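Local coordinates for putative ABC transporter, periplasmic binding protein, amino acid (Neisseria gonorrhoeae, PDB 2YJP) that binds L-cysteine and probably delivers it, as a periplasmic solute receptor, to an amino-acid ABC transporter, at residues T166-K171 and L189-N194; A46-I51 and A248-W253. The protein carries 1 engineered substitution. All blocks are in the same frame, centred on the assembly; numbering follows the deposited sequence.

Contact 1 of 2, residues T166-K171 and L189-N194; sequences TLLVNK and LKFDQN. With ZN (zinc ion), chain G.
Asn170 carries CG opposite its backbone N (chi1 176°), which sends the carboxamide past the end of its strand to the main chain of Phe191 and Asp192, while Leu168 holds CG opposite its carbonyl carbon (chi1 -60°) and brings CD2 to the edge of the Phe191 ring, 3.6 Å from CE2 and in the ring plane. Strands 166-170 and 187-191 are the parallel neighbours of a beta-alpha-beta unit with helix 174-182 between them, and their short segments run 24° apart. The parallel pairing rests on Leu189 N to Leu167 O at 2.9 Å, Val169 N to Leu189 O at 3.1 Å and Phe191 N to Val169 O at 3.2 Å. Where the strands end, two donors grip Phe191 O from opposite faces of its plane: Lys171 N at 2.8 Å and Asn170 ND2 at 3.1 Å. ND2 also makes a weak bond to Asp192 O. Two waters donate to Asn170 OD1; one also accepts from Asn194 ND2, the other also donates to Asp192 O. Asn194 OD1 in turn bonds to His211 of the cysteine pocket, so this network borders the ligand site. Val169 CG2 packs alongside the stem of Lys190, whose NZ forms a salt bridge with Asp176. Just past the strand, Asp192 binds a zinc ion shared with Glu105, through OD2 at 2.0 Å.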
# COMPACT_ATOMS: atom_id res chain seq x y z
N THR A 166 23.51 3.26 -6.52
CA THR A 166 22.55 3.28 -5.44
C THR A 166 21.11 3.00 -5.89
O THR A 166 20.67 3.57 -6.89
CB THR A 166 22.65 4.64 -4.69
OG1 THR A 166 23.93 4.73 -4.05
CG2 THR A 166 21.60 4.79 -3.60
N LEU A 167 20.41 2.12 -5.18
CA LEU A 167 18.98 1.90 -5.41
C LEU A 167 18.18 2.57 -4.31
O LEU A 167 18.51 2.43 -3.12
CB LEU A 167 18.67 0.39 -5.47
CG LEU A 167 17.25 -0.08 -5.68
CD1 LEU A 167 16.69 0.32 -7.07
CD2 LEU A 167 17.21 -1.59 -5.47
N LEU A 168 17.15 3.33 -4.71
CA LEU A 168 16.26 3.99 -3.75
C LEU A 168 15.08 3.09 -3.34
O LEU A 168 14.46 2.42 -4.18
CB LEU A 168 15.70 5.28 -4.34
CG LEU A 168 16.82 6.26 -4.70
CD1 LEU A 168 16.35 7.42 -5.56
CD2 LEU A 168 17.39 6.80 -3.42
N VAL A 169 14.79 3.05 -2.04
CA VAL A 169 13.60 2.39 -1.59
C VAL A 169 12.97 3.22 -0.46
O VAL A 169 13.69 3.93 0.30
CB VAL A 169 13.88 0.94 -1.02
CG1 VAL A 169 14.27 -0.03 -2.11
CG2 VAL A 169 14.93 0.95 0.16
N ASN A 170 11.64 3.08 -0.34
CA ASN A 170 10.91 3.62 0.80
C ASN A 170 11.19 2.67 1.96
O ASN A 170 10.97 1.45 1.82
CB ASN A 170 9.44 3.78 0.44
CG ASN A 170 8.55 4.25 1.60
OD1 ASN A 170 7.50 3.86 1.71
ND2 ASN A 170 8.96 5.13 2.36
N LYS A 171 11.75 3.20 3.06
CA LYS A 171 12.06 2.39 4.19
C LYS A 171 10.83 1.57 4.67
O LYS A 171 9.73 2.13 4.81
CB LYS A 171 12.68 3.26 5.33
CG LYS A 171 12.99 2.45 6.60
CD LYS A 171 13.89 3.21 7.63
CE LYS A 171 13.80 2.56 9.03
NZ LYS A 171 14.32 3.48 10.15
N LEU A 189 19.63 3.17 -0.58
CA LEU A 189 19.40 4.42 0.11
C LEU A 189 17.90 4.52 0.42
O LEU A 189 17.06 4.49 -0.45
CB LEU A 189 19.83 5.60 -0.76
CG LEU A 189 19.71 6.99 -0.15
CD1 LEU A 189 20.64 7.17 0.96
CD2 LEU A 189 20.21 8.02 -1.06
N LYS A 190 17.59 4.64 1.71
CA LYS A 190 16.21 4.51 2.19
C LYS A 190 15.67 5.87 2.72
O LYS A 190 16.39 6.63 3.35
CB LYS A 190 16.14 3.43 3.27
CG LYS A 190 16.99 2.23 2.99
CD LYS A 190 16.66 1.06 3.92
CE LYS A 190 17.70 -0.06 3.73
NZ LYS A 190 17.41 -1.33 4.48
N PHE A 191 14.41 6.16 2.44
CA PHE A 191 13.78 7.37 2.95
C PHE A 191 12.48 6.95 3.60
O PHE A 191 11.82 6.01 3.11
CB PHE A 191 13.48 8.30 1.77
CG PHE A 191 14.71 8.89 1.14
CD1 PHE A 191 15.28 10.08 1.64
CD2 PHE A 191 15.33 8.25 0.08
CE1 PHE A 191 16.45 10.61 1.08
CE2 PHE A 191 16.50 8.76 -0.49
CZ PHE A 191 17.05 9.92 -0.01
N ASP A 192 12.10 7.59 4.69
CA ASP A 192 10.83 7.29 5.44
C ASP A 192 9.55 7.39 4.58
O ASP A 192 8.68 6.55 4.67
CB ASP A 192 10.69 8.21 6.65
CG ASP A 192 11.67 7.86 7.80
OD1 ASP A 192 12.45 6.94 7.59
OD2 ASP A 192 11.64 8.46 8.93
N GLN A 193 9.46 8.42 3.73
CA GLN A 193 8.27 8.79 3.03
C GLN A 193 8.37 8.56 1.51
O GLN A 193 9.50 8.71 0.95
CB GLN A 193 8.06 10.28 3.24
CG GLN A 193 8.01 10.66 4.67
CD GLN A 193 7.62 12.16 4.86
OE1 GLN A 193 6.66 12.63 4.26
NE2 GLN A 193 8.38 12.89 5.67
N ASN A 194 7.24 8.31 0.85
CA ASN A 194 7.28 8.12 -0.60
C ASN A 194 7.74 9.37 -1.34
O ASN A 194 8.51 9.25 -2.24
CB ASN A 194 5.96 7.57 -1.21
CG ASN A 194 5.70 6.10 -0.78
OD1 ASN A 194 6.54 5.24 -1.06
ND2 ASN A 194 4.59 5.84 -0.04
ZN ZN G . 9.84 9.11 9.50
O HOH W 1 5.04 2.91 0.57
O HOH W 2 5.98 5.25 3.78
O HOH W 3 8.59 4.23 5.99

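Contact 2 of 2, residues A46-I51 and A248-W253; sequences ATVAAI and ADLLNW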
# COMPACT_ATOMS: atom_id res chain seq x y z
N ALA A 46 -9.12 -3.60 20.43
CA ALA A 46 -10.04 -2.72 19.67
C ALA A 46 -11.11 -3.62 19.07
O ALA A 46 -11.04 -3.96 17.89
CB ALA A 46 -9.29 -2.03 18.55
N THR A 47 -12.04 -4.06 19.89
CA THR A 47 -13.09 -4.96 19.44
C THR A 47 -14.20 -4.18 18.71
O THR A 47 -14.31 -2.95 18.81
CB THR A 47 -13.74 -5.72 20.65
OG1 THR A 47 -14.35 -4.75 21.50
CG2 THR A 47 -12.72 -6.53 21.46
N VAL A 48 -15.05 -4.90 18.00
CA VAL A 48 -16.23 -4.34 17.37
C VAL A 48 -16.99 -3.50 18.41
O VAL A 48 -17.16 -2.31 18.24
CB VAL A 48 -17.12 -5.46 16.74
CG1 VAL A 48 -18.56 -4.98 16.52
CG2 VAL A 48 -16.45 -5.96 15.42
N ALA A 49 -17.41 -4.11 19.52
CA ALA A 49 -18.13 -3.39 20.55
C ALA A 49 -17.37 -2.15 21.04
O ALA A 49 -17.98 -1.08 21.20
CB ALA A 49 -18.51 -4.31 21.72
N ALA A 50 -16.07 -2.28 21.29
CA ALA A 50 -15.31 -1.14 21.84
C ALA A 50 -15.29 0.02 20.85
O ALA A 50 -15.40 1.16 21.23
CB ALA A 50 -13.92 -1.55 22.22
N ILE A 51 -15.16 -0.29 19.57
CA ILE A 51 -15.15 0.73 18.56
C ILE A 51 -16.52 1.37 18.39
O ILE A 51 -16.60 2.58 18.18
CB ILE A 51 -14.62 0.20 17.23
CG1 ILE A 51 -13.10 -0.10 17.33
CG2 ILE A 51 -14.91 1.21 16.08
CD1 ILE A 51 -12.62 -1.09 16.31
N ALA A 248 -9.17 -11.16 17.35
CA ALA A 248 -9.98 -12.02 16.50
C ALA A 248 -11.38 -11.46 16.26
O ALA A 248 -12.03 -11.72 15.24
CB ALA A 248 -10.11 -13.39 17.13
N ASP A 249 -11.84 -10.66 17.21
CA ASP A 249 -13.14 -10.05 17.08
C ASP A 249 -13.22 -9.08 15.88
O ASP A 249 -14.15 -9.19 15.06
CB ASP A 249 -13.56 -9.38 18.39
CG ASP A 249 -14.98 -8.92 18.36
OD1 ASP A 249 -15.91 -9.77 18.32
OD2 ASP A 249 -15.18 -7.71 18.36
N LEU A 250 -12.26 -8.16 15.78
CA LEU A 250 -12.22 -7.20 14.67
C LEU A 250 -11.79 -7.87 13.35
O LEU A 250 -12.32 -7.53 12.28
CB LEU A 250 -11.29 -6.03 14.97
CG LEU A 250 -11.42 -4.81 14.00
CD1 LEU A 250 -12.83 -4.19 13.87
CD2 LEU A 250 -10.40 -3.75 14.35
N LEU A 251 -10.84 -8.80 13.46
CA LEU A 251 -10.41 -9.63 12.37
C LEU A 251 -11.61 -10.32 11.71
O LEU A 251 -11.77 -10.27 10.48
CB LEU A 251 -9.38 -10.67 12.84
CG LEU A 251 -8.89 -11.57 11.71
CD1 LEU A 251 -8.07 -10.70 10.62
CD2 LEU A 251 -8.04 -12.78 12.23
N ASN A 252 -12.41 -11.01 12.54
CA ASN A 252 -13.53 -11.75 12.00
C ASN A 252 -14.57 -10.84 11.29
O ASN A 252 -15.07 -11.18 10.20
CB ASN A 252 -14.20 -12.58 13.09
CG ASN A 252 -15.39 -13.31 12.57
OD1 ASN A 252 -15.31 -14.03 11.56
ND2 ASN A 252 -16.51 -13.10 13.20
N TRP A 253 -14.84 -9.68 11.90
CA TRP A 253 -15.71 -8.68 11.29
C TRP A 253 -15.17 -8.12 9.99
O TRP A 253 -15.93 -8.03 9.01
CB TRP A 253 -15.95 -7.53 12.26
CG TRP A 253 -16.98 -6.62 11.76
CD1 TRP A 253 -18.34 -6.79 11.83
CD2 TRP A 253 -16.76 -5.41 11.06
NE1 TRP A 253 -18.97 -5.71 11.23
CE2 TRP A 253 -18.01 -4.86 10.76
CE3 TRP A 253 -15.61 -4.71 10.69
CZ2 TRP A 253 -18.15 -3.65 10.07
CZ3 TRP A 253 -15.74 -3.52 10.00
CH2 TRP A 253 -16.99 -3.00 9.69
O HOH W 4 -17.16 -7.00 20.16
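Ala46 meets the second segment through its carbonyl: O lies 3.6 Å from Leu250 CB and also touches CD2, while its hydrogen bond goes to Asn247 ND2, just ahead of helix 248-264. Thr47 is the N-cap of helix 48-54. Its OG1 stands between the backbone N and the carbonyl carbon (chi1 63°), which lets it turn back and accept from Ala50 N at 3.0 Å. Thr47 CB also comes to 3.4 Å from Asp249 OD2. The same oxygen accepts from Val48 N at 2.8 Å, with an N-H...O angle of 151° and the donor nearly in line with the C-O bond. The first turn of helix 48-54 is therefore held both by its own threonine and by a carboxylate reaching over from another helix. A negative group beside this N terminus would probably be stabilised by the amides there. Both helices belong to the family 3 solute-binding fold: helix 48-54 leads into strand 57-61 of the three-stranded parallel sheet, and helix 248-264 follows strand 237-244 of the mixed sheet. Val48 also sets CG2 against Trp253, 3.6 Å from CB, with the two side chains crossing at about a right angle. Ala49 joins through a water, which accepts from Ala49 N and donates to Asp249 OD2 at 2.8 Å. OD2 thus accepts two bonds, one from Val48 N and one from this water. Two residues on, Ile51 points toward helix 248-264 and rests CD1 4.0 Å from Leu250 CD1, across the branched end of the leucine. Ile51 and Trp253 both touch Leu92 of helix 80-93, and Leu250 lies on Val243 of strand 237-244.

From the N terminus the chain first passes through 46-51, then builds the three-stranded parallel sheet around strand 57-61 before entering the mixed sheet. There contact 1 closes a short loop of 17 residues, about half of them in helix 174-182, between neighbouring strands. The chain then continues through strands 208-212 and 237-244 and reaches 248-253, where contact 2 closes a loop of 196 residues. Contact 1 is nested inside that loop. The contact centres are about 34 Å apart, on opposite sides of the chain's centre, without touching. Contact 2 joins helix 48-54, the first modelled, to helix 248-264, with three helices still to come; contact 1 joins strands locally, and its zinc ion links it to Glu105, just after strand 99-103.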